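Local coordinates for natural killer cell receptor Ly49C (Mus musculus, PDB 3C8J), which serves as a disulfide-linked homodimeric receptor on natural killer cells that recognises class I MHC molecules through its C-type lectin-like domain, at residues E119-D122 / E123-L127; L140-K144 / K145-W149; D160-I163 / K164-F168. The protein carries 4 engineered substitutions. One frame throughout, in Å; residues are numbered along the deposited sequence.

How the contacts relate
All three contacts are local and follow one another along the C-type lectin-like domain. Contact 1 begins helix 121-130, contact 2 closes the hairpin of strands 136-143 and 148-151, and contact 3 ends helix 160-164. Contact 3 touches both others. Its K162 NZ lies 3.7 Å from L124 CD2 of contact 1, and its F168 CB lies 3.5 Å from W149 CZ2 of contact 2, where the two rings also meet edge-to-face. Contacts 1 and 2 do not touch, their centres being about 22 Å apart and their nearest atoms about 10 Å. Contact 3 falls largely within residues 161-170, a region implicated in MHC class I binding.

Contact 1: residues E119-D122 / E123-L127; sequences EDED and ELKFL
The side chain of E123 turns back on E119, where the chain enters helix 121-130. With CG anti to the backbone N (chi1 -177°) and the rest of the chain extended, E123 carries its carboxylate past the start of the helix, and OE2 accepts from E119 N at 2.8 Å. The bond is nearly straight and meets the oxygen close to the line of its C-O bond. The side chains of E119 and E123 run alongside each other in the same direction, their carboxylate planes only 13° apart, yet the acids themselves stay separate: OE2 of E119 is 5.8 Å from OE2 of E123.

D120 meets E123 quite differently. As the N-cap residue it crosses the E123 side chain at about a right angle, the two carboxylates almost perpendicular, and its OD1 takes a weak capping bond from E123 N at 3.4 Å. The same oxygen lies 3.5 Å from E123 CB. The helix proper starts with L124 N bonded to D120 O at 3.0 Å, and K125 N and F126 N continue the pattern to E121 O and D122 O.

On another side of the turn, E121 and K125 slant across each other. E121 OE1 comes to 3.5 Å from K125 CE, whereas NZ at 4.2 Å is too far for a salt bridge; OE1 also has a weak, long ion pair with K162. Inward, L124 and L127 pack on L176, and the F126 ring stacks with Y87.

E123 is buried, but both its oxygens have partners: OE2 holds E119 N, while OE1 hydrogen-bonds Y92 OH and forms a salt bridge with K90 NZ. The charge of K90 and the nearby helix N-terminus would be expected to favour the charged form of this carboxylate, despite the neighbouring acid of D120.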
# COMPACT_ATOMS: atom_id res chain seq x y z
N GLU A 119 -12.63 -3.89 -6.82
CA GLU A 119 -12.65 -5.28 -7.29
C GLU A 119 -13.41 -6.22 -6.38
O GLU A 119 -14.20 -7.04 -6.85
CB GLU A 119 -11.24 -5.82 -7.53
CG GLU A 119 -10.43 -5.07 -8.58
CD GLU A 119 -11.01 -5.18 -9.99
OE1 GLU A 119 -12.05 -5.87 -10.21
OE2 GLU A 119 -10.40 -4.56 -10.91
N ASP A 120 -13.17 -6.10 -5.08
CA ASP A 120 -13.79 -6.98 -4.10
C ASP A 120 -14.05 -6.31 -2.75
O ASP A 120 -13.67 -5.14 -2.54
CB ASP A 120 -13.00 -8.29 -3.96
CG ASP A 120 -11.53 -8.07 -3.74
OD1 ASP A 120 -11.10 -6.93 -3.51
OD2 ASP A 120 -10.79 -9.06 -3.78
N GLU A 121 -14.72 -7.06 -1.87
CA GLU A 121 -15.08 -6.59 -0.53
C GLU A 121 -13.88 -6.31 0.34
O GLU A 121 -13.97 -5.51 1.27
CB GLU A 121 -16.00 -7.60 0.18
CG GLU A 121 -17.47 -7.49 -0.20
CD GLU A 121 -18.39 -7.64 1.01
OE1 GLU A 121 -18.17 -6.92 2.02
OE2 GLU A 121 -19.33 -8.47 0.95
N ASP A 122 -12.76 -6.96 0.06
CA ASP A 122 -11.53 -6.71 0.80
C ASP A 122 -11.01 -5.31 0.51
O ASP A 122 -10.65 -4.56 1.44
CB ASP A 122 -10.45 -7.74 0.45
CG ASP A 122 -10.72 -9.11 1.07
OD1 ASP A 122 -9.90 -10.04 0.82
OD2 ASP A 122 -11.73 -9.26 1.81
N GLU A 123 -10.99 -4.96 -0.78
CA GLU A 123 -10.60 -3.64 -1.21
C GLU A 123 -11.59 -2.58 -0.71
O GLU A 123 -11.16 -1.56 -0.18
CB GLU A 123 -10.45 -3.57 -2.73
CG GLU A 123 -9.97 -2.20 -3.18
CD GLU A 123 -9.80 -2.06 -4.66
OE1 GLU A 123 -8.95 -1.25 -5.05
OE2 GLU A 123 -10.51 -2.75 -5.45
N LEU A 124 -12.89 -2.82 -0.87
CA LEU A 124 -13.88 -1.89 -0.34
C LEU A 124 -13.61 -1.55 1.15
O LEU A 124 -13.47 -0.38 1.52
CB LEU A 124 -15.32 -2.42 -0.52
CG LEU A 124 -16.46 -1.69 0.24
CD1 LEU A 124 -16.47 -0.18 0.03
CD2 LEU A 124 -17.80 -2.26 -0.11
N LYS A 125 -13.53 -2.59 1.97
CA LYS A 125 -13.28 -2.43 3.40
C LYS A 125 -11.95 -1.75 3.67
O LYS A 125 -11.87 -0.89 4.55
CB LYS A 125 -13.36 -3.76 4.13
CG LYS A 125 -14.76 -4.35 4.09
CD LYS A 125 -15.02 -5.34 5.21
CE LYS A 125 -16.22 -6.18 4.89
NZ LYS A 125 -16.20 -7.43 5.68
N PHE A 126 -10.91 -2.07 2.90
CA PHE A 126 -9.68 -1.34 3.11
C PHE A 126 -9.91 0.16 2.92
O PHE A 126 -9.45 0.98 3.71
CB PHE A 126 -8.57 -1.79 2.19
CG PHE A 126 -7.50 -0.75 2.03
CD1 PHE A 126 -6.57 -0.54 3.04
CD2 PHE A 126 -7.44 0.04 0.90
CE1 PHE A 126 -5.60 0.44 2.92
CE2 PHE A 126 -6.45 1.02 0.77
CZ PHE A 126 -5.55 1.23 1.78
N LEU A 127 -10.60 0.53 1.86
CA LEU A 127 -10.85 1.95 1.57
C LEU A 127 -11.62 2.63 2.69
O LEU A 127 -11.23 3.72 3.14
CB LEU A 127 -11.56 2.10 0.26
CG LEU A 127 -10.66 1.76 -0.92
CD1 LEU A 127 -11.48 1.59 -2.17
CD2 LEU A 127 -9.57 2.84 -1.11

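Contact 2: residues L140-K144 / K145-W149; sequences LSYDK and KKKEW
Y142 and W149 form the aromatic part of this hairpin contact, as a non-hydrogen-bonded antiparallel pair with side chains on the same face. The rings make a T-shaped stack: the edge of Y142 is directed at the face of the W149 five-membered ring, with centroids 5.1 Å apart and planes at 83°. Y142 CB adds a CH-pi contact over the indole six-membered ring, 4.1 Å from its centroid. L140 CG reaches W149 CE3 at 4.2 Å, and the far end of Y142 runs beside K147, its OH 3.6 Å from K147 CG.

The polar contacts gather on D143. Its backbone N donates to E148 O at 2.7 Å and its O accepts from K147 N at 2.8 Å; K147, with positive phi, and E148 both face D143 in a G1 beta bulge. With CG anti to the backbone N (chi1 -169°), the D143 side chain reaches along the turn, where OD2 accepts from K146 N at 2.6 Å, approached from above the carboxylate plane.

The turn is rich in lysines, K144 to K147, and the D143 carboxylate, bonded to the K146 backbone N while K146 NZ stays 5.2 Å from D143 OD1, probably offsets part of that positive charge.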
# COMPACT_ATOMS: atom_id res chain seq x y z
N LEU A 140 -18.62 4.10 -10.42
CA LEU A 140 -19.80 3.30 -10.67
C LEU A 140 -20.98 4.23 -10.88
O LEU A 140 -21.42 4.92 -9.95
CB LEU A 140 -20.06 2.32 -9.53
CG LEU A 140 -21.32 1.44 -9.64
CD1 LEU A 140 -21.22 0.53 -10.82
CD2 LEU A 140 -21.50 0.62 -8.38
N SER A 141 -21.49 4.24 -12.12
CA SER A 141 -22.58 5.14 -12.51
C SER A 141 -23.66 4.42 -13.28
O SER A 141 -23.43 3.35 -13.84
CB SER A 141 -22.02 6.29 -13.34
OG SER A 141 -21.34 5.80 -14.49
N TYR A 142 -24.84 5.04 -13.33
CA TYR A 142 -26.00 4.53 -14.07
C TYR A 142 -25.89 4.88 -15.55
O TYR A 142 -25.72 6.05 -15.90
CB TYR A 142 -27.28 5.14 -13.48
CG TYR A 142 -28.56 4.50 -13.97
CD1 TYR A 142 -29.11 3.40 -13.29
CD2 TYR A 142 -29.24 4.99 -15.08
CE1 TYR A 142 -30.29 2.80 -13.73
CE2 TYR A 142 -30.42 4.40 -15.53
CZ TYR A 142 -30.94 3.31 -14.85
OH TYR A 142 -32.11 2.72 -15.27
N ASP A 143 -25.97 3.88 -16.41
CA ASP A 143 -25.95 4.07 -17.86
C ASP A 143 -27.35 4.46 -18.32
O ASP A 143 -28.26 3.63 -18.34
CB ASP A 143 -25.51 2.78 -18.56
CG ASP A 143 -25.22 2.98 -20.04
OD1 ASP A 143 -24.07 2.68 -20.43
OD2 ASP A 143 -26.10 3.41 -20.81
N LYS A 144 -27.52 5.72 -18.70
CA LYS A 144 -28.83 6.24 -19.10
C LYS A 144 -29.32 5.57 -20.37
O LYS A 144 -30.52 5.34 -20.52
CB LYS A 144 -28.81 7.76 -19.25
CG LYS A 144 -28.29 8.48 -17.97
CD LYS A 144 -28.69 9.95 -17.92
CE LYS A 144 -28.17 10.63 -16.64
NZ LYS A 144 -28.81 11.97 -16.43
N LYS A 145 -28.39 5.24 -21.27
CA LYS A 145 -28.74 4.66 -22.58
C LYS A 145 -29.05 3.16 -22.50
O LYS A 145 -29.81 2.64 -23.32
CB LYS A 145 -27.64 4.90 -23.62
CG LYS A 145 -26.94 6.26 -23.52
CD LYS A 145 -25.88 6.47 -24.60
CE LYS A 145 -26.43 7.17 -25.84
NZ LYS A 145 -27.25 6.26 -26.67
N LYS A 146 -28.46 2.48 -21.52
CA LYS A 146 -28.61 1.03 -21.37
C LYS A 146 -29.57 0.60 -20.25
O LYS A 146 -30.07 -0.53 -20.26
CB LYS A 146 -27.25 0.36 -21.17
CG LYS A 146 -26.51 0.08 -22.47
CD LYS A 146 -25.14 -0.52 -22.22
CE LYS A 146 -24.58 -1.16 -23.49
NZ LYS A 146 -23.13 -1.49 -23.32
N LYS A 147 -29.83 1.51 -19.31
CA LYS A 147 -30.61 1.21 -18.10
C LYS A 147 -29.94 0.12 -17.24
O LYS A 147 -30.54 -0.88 -16.87
CB LYS A 147 -32.09 0.89 -18.41
CG LYS A 147 -32.94 2.12 -18.74
CD LYS A 147 -34.41 1.92 -18.40
CE LYS A 147 -35.24 3.17 -18.76
NZ LYS A 147 -36.72 2.99 -18.62
N GLU A 148 -28.65 0.34 -16.96
CA GLU A 148 -27.87 -0.57 -16.13
C GLU A 148 -26.76 0.19 -15.41
O GLU A 148 -26.34 1.26 -15.85
CB GLU A 148 -27.25 -1.67 -16.98
CG GLU A 148 -28.19 -2.80 -17.31
CD GLU A 148 -27.48 -3.94 -17.99
OE1 GLU A 148 -28.07 -4.52 -18.94
OE2 GLU A 148 -26.33 -4.24 -17.59
N TRP A 149 -26.27 -0.39 -14.31
CA TRP A 149 -25.13 0.18 -13.61
C TRP A 149 -23.85 -0.22 -14.32
O TRP A 149 -23.80 -1.25 -14.99
CB TRP A 149 -25.15 -0.21 -12.12
CG TRP A 149 -26.29 0.50 -11.45
CD1 TRP A 149 -27.59 0.09 -11.40
CD2 TRP A 149 -26.24 1.78 -10.80
NE1 TRP A 149 -28.35 1.02 -10.73
CE2 TRP A 149 -27.55 2.07 -10.35
CE3 TRP A 149 -25.20 2.70 -10.53
CZ2 TRP A 149 -27.86 3.24 -9.66
CZ3 TRP A 149 -25.52 3.86 -9.84
CH2 TRP A 149 -26.84 4.12 -9.41

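Contact 3: residues D160-I163 / K164-F168; sequences DMKI and KKMNF. Engineered in segment 164-168: K164 (natural residue Arg).
I163 holds CG2 anti to its backbone N, and F168 turns CG anti to its carbonyl carbon (chi1 -71°); together these torsions bring I163 CG2 to F168 CE2 at 4.1 Å, the two side chains slanting past each other. K162, with CG anti to the backbone N (chi1 174°) and an extended chain, runs alongside M166 in the same direction. At their ends the methylene K162 CE meets the methyl M166 CE at 3.8 Å.

The backbone bonds change as the helix ends. K164 N still donates to D160 O at 2.7 Å, but the bonds of K165 N to M161 O and K162 O are both weak. M166 N then turns to I163 O at 2.8 Å, from well above the carbonyl plane. I163 O is gripped a second time by a water, which donates to it and accepts from F168 N at 2.9 Å. K164 is an engineered residue, arginine in nature; its CG lies 3.4 Å from M161 O.

The D160 carboxylate accepts from S157 N at OD2 and from W151 NE1 at OD1, while I163, M166 and F168 all pack on I181. The arrangement is a helix C-terminus that tightens to an i to i+3 bond and ends at N167, a residue of positive phi, with a water linking it to the departing chain, largely within the surface region implicated in MHC class I binding.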
# COMPACT_ATOMS: atom_id res chain seq x y z
N ASP A 160 -20.50 -6.74 -7.56
CA ASP A 160 -21.74 -6.68 -8.34
C ASP A 160 -22.86 -7.50 -7.70
O ASP A 160 -23.98 -7.01 -7.57
CB ASP A 160 -21.52 -7.09 -9.81
CG ASP A 160 -20.66 -6.09 -10.59
OD1 ASP A 160 -20.59 -4.90 -10.22
OD2 ASP A 160 -20.04 -6.50 -11.59
N MET A 161 -22.53 -8.72 -7.29
CA MET A 161 -23.47 -9.60 -6.60
C MET A 161 -24.16 -8.91 -5.42
O MET A 161 -25.40 -8.87 -5.35
CB MET A 161 -22.78 -10.88 -6.12
CG MET A 161 -22.84 -12.02 -7.12
SD MET A 161 -23.71 -13.43 -6.41
CE MET A 161 -24.26 -14.34 -7.88
N LYS A 162 -23.34 -8.36 -4.52
CA LYS A 162 -23.81 -7.60 -3.37
C LYS A 162 -24.53 -6.31 -3.81
O LYS A 162 -25.61 -6.00 -3.31
CB LYS A 162 -22.63 -7.30 -2.44
CG LYS A 162 -22.93 -6.39 -1.25
CD LYS A 162 -21.63 -5.77 -0.70
CE LYS A 162 -21.91 -4.56 0.19
NZ LYS A 162 -20.74 -4.26 1.04
N ILE A 163 -23.93 -5.60 -4.76
CA ILE A 163 -24.47 -4.34 -5.28
C ILE A 163 -25.87 -4.47 -5.88
O ILE A 163 -26.76 -3.69 -5.56
CB ILE A 163 -23.47 -3.68 -6.27
CG1 ILE A 163 -22.41 -2.88 -5.50
CG2 ILE A 163 -24.19 -2.78 -7.27
CD1 ILE A 163 -21.15 -2.53 -6.30
N LYS A 164 -26.07 -5.47 -6.73
CA LYS A 164 -27.39 -5.65 -7.34
C LYS A 164 -28.44 -6.05 -6.30
O LYS A 164 -29.64 -5.82 -6.51
CB LYS A 164 -27.34 -6.63 -8.53
CG LYS A 164 -27.04 -8.08 -8.20
CD LYS A 164 -27.28 -8.96 -9.42
CE LYS A 164 -27.38 -10.44 -9.05
NZ LYS A 164 -27.87 -11.25 -10.21
N LYS A 165 -28.00 -6.63 -5.19
CA LYS A 165 -28.90 -6.93 -4.09
C LYS A 165 -29.08 -5.72 -3.17
O LYS A 165 -29.87 -5.75 -2.22
CB LYS A 165 -28.45 -8.18 -3.30
CG LYS A 165 -29.57 -8.81 -2.47
CD LYS A 165 -29.29 -10.25 -2.10
CE LYS A 165 -30.50 -10.82 -1.35
NZ LYS A 165 -30.54 -12.31 -1.36
N MET A 166 -28.38 -4.63 -3.48
CA MET A 166 -28.50 -3.40 -2.72
C MET A 166 -29.57 -2.44 -3.24
O MET A 166 -29.77 -1.37 -2.67
CB MET A 166 -27.17 -2.68 -2.65
CG MET A 166 -26.28 -3.17 -1.56
SD MET A 166 -25.08 -1.91 -1.16
CE MET A 166 -24.88 -2.25 0.58
N ASN A 167 -30.24 -2.84 -4.33
CA ASN A 167 -31.38 -2.11 -4.92
C ASN A 167 -31.21 -0.60 -5.00
O ASN A 167 -31.93 0.15 -4.33
CB ASN A 167 -32.67 -2.42 -4.15
CG ASN A 167 -33.23 -3.77 -4.48
OD1 ASN A 167 -33.72 -4.00 -5.58
ND2 ASN A 167 -33.18 -4.67 -3.51
N PHE A 168 -30.24 -0.15 -5.80
CA PHE A 168 -30.03 1.27 -6.03
C PHE A 168 -31.17 1.85 -6.87
O PHE A 168 -31.41 1.39 -7.99
CB PHE A 168 -28.68 1.54 -6.68
CG PHE A 168 -27.50 1.33 -5.77
CD1 PHE A 168 -27.63 1.43 -4.38
CD2 PHE A 168 -26.24 1.04 -6.31
CE1 PHE A 168 -26.52 1.22 -3.54
CE2 PHE A 168 -25.12 0.84 -5.48
CZ PHE A 168 -25.27 0.93 -4.10
O HOH W 1 -28.52 -2.30 -6.70